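Local coordinates for protein FAD-binding oxidoreductase (Gulosibacter chungangensis, PDB 7PBG) that oxidises 4-alkylphenols such as 4-ethylphenol with a covalently bound FAD, a dehydrogenation that probably yields 4-vinylphenol, at residues K133-A138 with L146-A151; R371-L374 with P379-H382; E414-I419 with M438-L443. All coordinates share one frame; numbering follows the deposited sequence.

Overall arrangement
From the N terminus, contact 1 comes first, closing the short loop between helix 132-142 and strand 146-147 in the FAD-binding part of the chain. Contact 2 follows well beyond it and folds the loop after helix 363-375 back on that helix. Contact 3 spans a longer helix-hairpin segment, seating helix 406-422 on strand 438-447. The three loops lie in series, neither nesting nor crossing. Contacts 1 and 2 nevertheless touch in space, Y136 CG lying 3.4 Å from P379 CD, so the FAD-binding region meets the C-terminal region there. Contact 3 stands apart on the eight-stranded sheet, its centre about 24 Å from that of contact 2.

Contact 1. Residues K133-A138 with L146-A151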
# COMPACT_ATOMS: atom_id res chain seq x y z
N LYS A 133 22.45 8.24 -4.51
CA LYS A 133 23.36 9.27 -5.09
C LYS A 133 23.08 9.42 -6.59
O LYS A 133 22.86 10.54 -7.07
CB LYS A 133 24.83 8.91 -4.85
CG LYS A 133 25.84 9.84 -5.50
CD LYS A 133 27.26 9.56 -5.00
CE LYS A 133 28.33 10.38 -5.70
NZ LYS A 133 28.77 9.70 -6.93
N THR A 134 23.05 8.30 -7.32
CA THR A 134 22.87 8.29 -8.78
C THR A 134 21.51 8.87 -9.18
O THR A 134 21.45 9.67 -10.13
CB THR A 134 23.05 6.87 -9.33
OG1 THR A 134 24.40 6.58 -8.99
CG2 THR A 134 22.82 6.82 -10.82
N LEU A 135 20.42 8.48 -8.48
CA LEU A 135 19.09 8.94 -8.88
C LEU A 135 19.03 10.44 -8.58
O LEU A 135 18.52 11.14 -9.44
CB LEU A 135 18.01 8.17 -8.12
CG LEU A 135 16.59 8.57 -8.51
CD1 LEU A 135 16.32 8.28 -9.97
CD2 LEU A 135 15.56 7.86 -7.62
N TYR A 136 19.64 10.89 -7.49
CA TYR A 136 19.65 12.32 -7.14
C TYR A 136 20.33 13.07 -8.27
O TYR A 136 19.77 14.10 -8.76
CB TYR A 136 20.34 12.54 -5.82
CG TYR A 136 20.61 13.98 -5.55
CD1 TYR A 136 19.57 14.81 -5.24
CD2 TYR A 136 21.88 14.50 -5.71
CE1 TYR A 136 19.79 16.15 -4.98
CE2 TYR A 136 22.12 15.84 -5.51
CZ TYR A 136 21.06 16.67 -5.17
OH TYR A 136 21.28 18.01 -4.95
N GLU A 137 21.48 12.59 -8.67
CA GLU A 137 22.26 13.28 -9.74
C GLU A 137 21.45 13.26 -11.04
O GLU A 137 21.38 14.30 -11.71
CB GLU A 137 23.63 12.62 -9.89
CG GLU A 137 24.56 13.01 -8.74
CD GLU A 137 25.91 12.35 -8.69
OE1 GLU A 137 26.17 11.50 -9.55
OE2 GLU A 137 26.66 12.64 -7.74
N ALA A 138 20.84 12.13 -11.40
CA ALA A 138 20.07 12.00 -12.66
C ALA A 138 18.89 12.97 -12.66
O ALA A 138 18.67 13.61 -13.68
CB ALA A 138 19.64 10.60 -12.91
N LEU A 146 11.63 17.53 -9.07
CA LEU A 146 11.27 16.34 -8.28
C LEU A 146 12.36 16.11 -7.25
O LEU A 146 13.53 16.42 -7.51
CB LEU A 146 11.17 15.12 -9.20
CG LEU A 146 10.14 15.16 -10.33
CD1 LEU A 146 10.28 13.86 -11.08
CD2 LEU A 146 8.74 15.37 -9.83
N MET A 147 11.97 15.54 -6.13
CA MET A 147 12.85 15.16 -5.02
C MET A 147 12.85 13.65 -4.91
O MET A 147 11.80 12.99 -5.10
CB MET A 147 12.31 15.73 -3.70
CG MET A 147 12.49 17.20 -3.56
SD MET A 147 11.51 17.73 -2.14
CE MET A 147 12.21 16.68 -0.86
N ILE A 148 13.98 13.12 -4.52
CA ILE A 148 14.02 11.71 -4.08
C ILE A 148 13.86 11.65 -2.55
O ILE A 148 13.85 12.68 -1.87
CB ILE A 148 15.28 11.01 -4.55
CG1 ILE A 148 16.52 11.52 -3.82
CG2 ILE A 148 15.45 11.14 -6.06
CD1 ILE A 148 17.64 10.51 -3.79
N ASP A 149 13.74 10.43 -2.05
CA ASP A 149 13.58 10.16 -0.60
C ASP A 149 14.67 9.17 -0.22
O ASP A 149 14.49 7.94 -0.33
CB ASP A 149 12.20 9.60 -0.23
CG ASP A 149 12.04 9.49 1.27
OD1 ASP A 149 11.43 10.40 1.85
OD2 ASP A 149 12.53 8.51 1.84
N PRO A 150 15.88 9.66 0.12
CA PRO A 150 16.97 8.75 0.47
C PRO A 150 16.85 8.22 1.90
O PRO A 150 16.46 8.89 2.85
CB PRO A 150 18.24 9.61 0.33
CG PRO A 150 17.76 11.04 0.59
CD PRO A 150 16.31 11.09 0.15
N ALA A 151 17.31 6.98 2.08
CA ALA A 151 17.73 6.46 3.39
C ALA A 151 19.01 7.20 3.82
O ALA A 151 19.49 8.15 3.09
CB ALA A 151 17.96 4.96 3.26
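I148 pushes its two branches against one turn of helix 132-142 and meets a different residue with each. Its CG2 methyl lies 3.6 Å from L135 CD2 and almost as near L135 CG, while its CD1 methyl comes to 3.9 Å from Y136 CB. With L135 the meeting is a sliding one: the two side chains pass alongside each other in opposite directions. Y136 offers only its methylene carbon to I148. The branching of I148 explains the split. CG1 stands between the backbone N and the carbonyl carbon (chi1 70°), a cramped setting that carries CD1 to the tyrosine while CG2 is left beside L135.

In the next shell, L135 also touches A124 and V126 of strand 123-126 and V158 of helix 158-163, and Y132, one helical turn before Y136, also touches I148. The ring of Y136 goes on to P379, across the boundary with the C-terminal region. Further along the loop, D149 is buried but well satisfied, OD1 bonding to T170 OG1 and OD2 to H175 NE2, which anchors the backbone just beyond I148. M147 pairs through its backbone with M236 of strand 226-237.

The contact is thus a helix-to-strand connection folded back on itself: I148, in the loop after strand 146-147, packs on helix 132-142, whose L135 also packs on strand 123-126 of the antiparallel sheet in a PCMH-type FAD-binding domain. The loop runs on to A151, which touches the flavin cofactor.

Contact 2. Residues R371-L374 with P379-H382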
# COMPACT_ATOMS: atom_id res chain seq x y z
N ARG A 371 20.80 16.21 8.39
CA ARG A 371 19.37 15.84 8.37
C ARG A 371 18.61 16.70 7.38
O ARG A 371 17.69 16.18 6.71
CB ARG A 371 18.76 15.93 9.77
CG ARG A 371 19.47 15.09 10.82
CD ARG A 371 19.79 13.68 10.40
NE ARG A 371 18.66 12.88 9.96
CZ ARG A 371 18.71 11.56 9.75
NH1 ARG A 371 17.62 10.88 9.44
NH2 ARG A 371 19.86 10.93 9.91
N HIS A 372 18.90 18.00 7.35
CA HIS A 372 18.27 18.91 6.40
C HIS A 372 18.48 18.35 4.99
O HIS A 372 17.56 18.41 4.18
CB HIS A 372 18.86 20.29 6.57
CG HIS A 372 18.33 21.26 5.57
ND1 HIS A 372 17.03 21.63 5.56
CD2 HIS A 372 18.95 21.94 4.58
CE1 HIS A 372 16.85 22.52 4.61
NE2 HIS A 372 18.02 22.74 3.98
N GLU A 373 19.67 17.87 4.69
CA GLU A 373 19.96 17.28 3.37
C GLU A 373 19.03 16.08 3.14
O GLU A 373 18.28 16.08 2.10
CB GLU A 373 21.43 16.92 3.28
CG GLU A 373 22.30 18.09 2.90
CD GLU A 373 23.76 17.75 2.76
OE1 GLU A 373 24.15 16.61 3.14
OE2 GLU A 373 24.53 18.66 2.38
N LEU A 374 19.02 15.12 4.06
CA LEU A 374 18.20 13.90 3.83
C LEU A 374 16.74 14.32 3.65
O LEU A 374 16.05 13.74 2.80
CB LEU A 374 18.32 12.91 4.98
CG LEU A 374 19.72 12.34 5.18
CD1 LEU A 374 19.72 11.37 6.32
CD2 LEU A 374 20.27 11.66 3.93
N PRO A 379 20.89 13.17 -0.84
CA PRO A 379 21.47 12.06 -0.12
C PRO A 379 22.91 12.39 0.31
O PRO A 379 23.60 13.20 -0.35
CB PRO A 379 21.47 10.90 -1.13
CG PRO A 379 21.30 11.52 -2.46
CD PRO A 379 20.84 12.96 -2.30
N ASN A 380 23.37 11.72 1.36
CA ASN A 380 24.75 11.90 1.87
C ASN A 380 25.19 10.58 2.52
O ASN A 380 24.43 9.62 2.49
CB ASN A 380 24.89 13.12 2.79
CG ASN A 380 24.04 13.04 4.03
OD1 ASN A 380 24.11 12.07 4.79
ND2 ASN A 380 23.20 14.06 4.25
N ARG A 381 26.38 10.54 3.06
CA ARG A 381 26.79 9.37 3.88
C ARG A 381 27.33 9.86 5.22
O ARG A 381 28.19 9.22 5.83
CB ARG A 381 27.81 8.54 3.12
CG ARG A 381 29.03 9.31 2.68
CD ARG A 381 29.89 8.38 1.86
NE ARG A 381 29.23 7.97 0.63
CZ ARG A 381 29.74 7.12 -0.27
NH1 ARG A 381 30.89 6.51 -0.05
NH2 ARG A 381 29.06 6.83 -1.37
N HIS A 382 26.79 10.97 5.69
CA HIS A 382 27.19 11.55 6.99
C HIS A 382 27.16 10.48 8.09
O HIS A 382 28.15 10.42 8.81
CB HIS A 382 26.32 12.76 7.30
CG HIS A 382 26.86 13.57 8.43
ND1 HIS A 382 26.31 13.51 9.71
CD2 HIS A 382 27.91 14.41 8.47
CE1 HIS A 382 27.01 14.32 10.50
NE2 HIS A 382 28.01 14.86 9.76
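N380 reaches back toward helix 363-375 and lays its amide between E373 and L374. Its ND2 donates to E373 OE1 at 2.9 Å, a distinctly bent bond with an N-H...O angle of 142°. The carboxylate receives it on the anti lone pair of OE1; the acceptor sits 26° out of the amide plane, and the two flat groups are turned well away from coplanar. The same ND2 also bonds to the backbone oxygen of A370, so two acceptors on the helix grip this nitrogen. E373 gets there with CG anti to its carbonyl carbon (chi1 -83°) and the chain extended beyond; its other oxygen, OE2, has a weak bond to N369 ND2.

The other amide atom, OD1 of N380, accepts the backbone N-H of H382 at 3.0 Å, closing an Asx turn; this donor lies above the carbonyl plane rather than on a lone pair. Were this asparagine an alanine, E373 OE1 and the A370 carbonyl would probably lose a donor, and the Asx turn the bond that closes it.

L374 supplies the apolar side. Its side chain crosses that of N380 at about a right angle, CD2 coming to 3.8 Å from N380 ND2 and to 4.2 Å from P379 CA. Its other methyl, CD1, lies over the centre of one face of the R371 guanidinium, 3.5 Å above the plane. R371 in turn forms a salt bridge with E152 and a cation-pi pair with Y169, both FAD-binding residues. The arrangement is a helix followed by an Asx turn that doubles back on the last helical turns, at the border of the flavin site.

Contact 3. Residues E414-I419 with M438-L443; sequences EDTKRI and MHHICL
T416 of helix 406-422 meets H440 and C442 of strand 438-447 at once, by van der Waals contact. Its CG2 methyl rests 3.7 Å from C442 SG, while its hydroxyl oxygen OG1 stands 3.3 Å from H440 CE1, at the edge of the imidazole and near its plane. The torsion of T416 sorts the branches: OG1 lies beside the backbone N (chi1 -57°) and turns to the ring, which leaves CG2 anti to that N and against the sulfur. H440 and C442, two residues apart, both point toward the helix. The helix thereby packs on the antiparallel sheet of the C-terminal region, where strand 438-447 pairs with strand 393-402, bearer of H395, the covalent FAD attachment site.

Hydrogen bonds around the pair run to residues beyond the segments. T416 OG1 bonds to the backbone oxygen of Q412, one turn earlier, and the side chain of the same glutamine reaches H440 ND1 through OE1. H440 NE2 is held by Y427 OH, and the ring stacks on F431; these partners fix its rotation.

Ion pairs lie along the helix itself. R418 NH1 bonds to D415 OD1 at 3.1 Å, and K417 NZ bridges to E414 OE1 at 3.1 Å as well as to E252.

Across the contact, then, the direct contacts are weak and undirected: a methyl against a thiol, and a hydroxyl oxygen at a ring carbon whose C-H is probably slightly polar. The stronger bonds run through Q412 and Y427, implying that these neighbours orient the buried polar groups while T416 packs between the helix and the strand.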
# COMPACT_ATOMS: atom_id res chain seq x y z
N GLU A 414 15.09 2.58 28.72
CA GLU A 414 15.75 2.18 30.00
C GLU A 414 16.11 0.70 29.94
O GLU A 414 17.21 0.36 30.29
CB GLU A 414 14.87 2.52 31.21
CG GLU A 414 14.85 4.02 31.50
CD GLU A 414 16.22 4.65 31.76
OE1 GLU A 414 16.41 5.86 31.43
OE2 GLU A 414 17.10 3.93 32.31
N ASP A 415 15.20 -0.15 29.50
CA ASP A 415 15.46 -1.60 29.41
C ASP A 415 16.61 -1.85 28.43
O ASP A 415 17.43 -2.76 28.70
CB ASP A 415 14.22 -2.38 28.94
CG ASP A 415 13.12 -2.50 29.99
OD1 ASP A 415 13.37 -2.17 31.15
OD2 ASP A 415 12.02 -2.93 29.63
N THR A 416 16.63 -1.18 27.28
CA THR A 416 17.65 -1.45 26.24
C THR A 416 19.00 -0.92 26.73
O THR A 416 19.99 -1.55 26.46
CB THR A 416 17.21 -0.93 24.87
OG1 THR A 416 15.96 -1.51 24.52
CG2 THR A 416 18.17 -1.22 23.74
N LYS A 417 19.03 0.24 27.40
CA LYS A 417 20.26 0.78 28.03
C LYS A 417 20.81 -0.26 29.00
O LYS A 417 22.00 -0.50 28.97
CB LYS A 417 19.93 2.09 28.74
CG LYS A 417 21.12 2.94 29.14
CD LYS A 417 20.70 4.36 29.42
CE LYS A 417 19.63 4.41 30.49
NZ LYS A 417 19.52 5.76 31.07
N ARG A 418 19.94 -0.87 29.80
CA ARG A 418 20.36 -1.84 30.84
C ARG A 418 20.96 -3.07 30.18
O ARG A 418 22.09 -3.44 30.58
CB ARG A 418 19.18 -2.27 31.73
CG ARG A 418 19.63 -2.98 33.00
CD ARG A 418 18.46 -3.43 33.87
NE ARG A 418 17.55 -4.25 33.09
CZ ARG A 418 16.33 -3.90 32.70
NH1 ARG A 418 15.81 -2.73 33.04
NH2 ARG A 418 15.63 -4.73 31.95
N ILE A 419 20.26 -3.64 29.19
CA ILE A 419 20.65 -4.91 28.51
C ILE A 419 21.93 -4.63 27.72
O ILE A 419 22.87 -5.45 27.80
CB ILE A 419 19.48 -5.47 27.67
CG1 ILE A 419 18.32 -5.90 28.58
CG2 ILE A 419 19.92 -6.64 26.80
CD1 ILE A 419 17.03 -6.27 27.83
N MET A 438 4.74 3.54 16.39
CA MET A 438 6.02 3.98 16.98
C MET A 438 7.07 2.91 16.68
O MET A 438 6.86 1.73 16.94
CB MET A 438 5.91 4.23 18.49
CG MET A 438 7.19 4.88 19.11
SD MET A 438 6.83 5.32 20.82
CE MET A 438 6.83 3.69 21.57
N HIS A 439 8.20 3.35 16.12
CA HIS A 439 9.43 2.56 16.01
C HIS A 439 10.43 2.94 17.09
O HIS A 439 10.64 4.14 17.39
CB HIS A 439 10.06 2.80 14.63
CG HIS A 439 9.13 2.56 13.51
ND1 HIS A 439 9.10 1.35 12.83
CD2 HIS A 439 8.20 3.35 12.93
CE1 HIS A 439 8.19 1.41 11.87
NE2 HIS A 439 7.64 2.63 11.92
N HIS A 440 11.06 1.91 17.63
CA HIS A 440 12.28 1.99 18.45
C HIS A 440 13.39 1.43 17.60
O HIS A 440 13.36 0.24 17.27
CB HIS A 440 12.09 1.28 19.78
CG HIS A 440 13.36 1.08 20.52
ND1 HIS A 440 13.50 0.06 21.43
CD2 HIS A 440 14.52 1.78 20.52
CE1 HIS A 440 14.72 0.11 21.96
NE2 HIS A 440 15.36 1.18 21.42
N ILE A 441 14.33 2.26 17.17
CA ILE A 441 15.52 1.76 16.44
C ILE A 441 16.70 1.67 17.41
O ILE A 441 17.14 2.69 17.94
CB ILE A 441 15.86 2.66 15.25
CG1 ILE A 441 14.65 2.98 14.36
CG2 ILE A 441 17.02 2.03 14.51
CD1 ILE A 441 13.77 1.80 14.02
N CYS A 442 17.11 0.46 17.74
CA CYS A 442 18.31 0.16 18.55
C CYS A 442 19.40 -0.18 17.56
O CYS A 442 19.33 -1.24 16.89
CB CYS A 442 18.02 -0.96 19.53
SG CYS A 442 19.52 -1.57 20.34
N LEU A 443 20.31 0.75 17.39
CA LEU A 443 21.51 0.58 16.55
C LEU A 443 22.65 0.35 17.51
O LEU A 443 23.18 1.30 18.12
CB LEU A 443 21.67 1.84 15.72
CG LEU A 443 22.72 1.80 14.63
CD1 LEU A 443 22.50 2.98 13.68
CD2 LEU A 443 24.14 1.81 15.18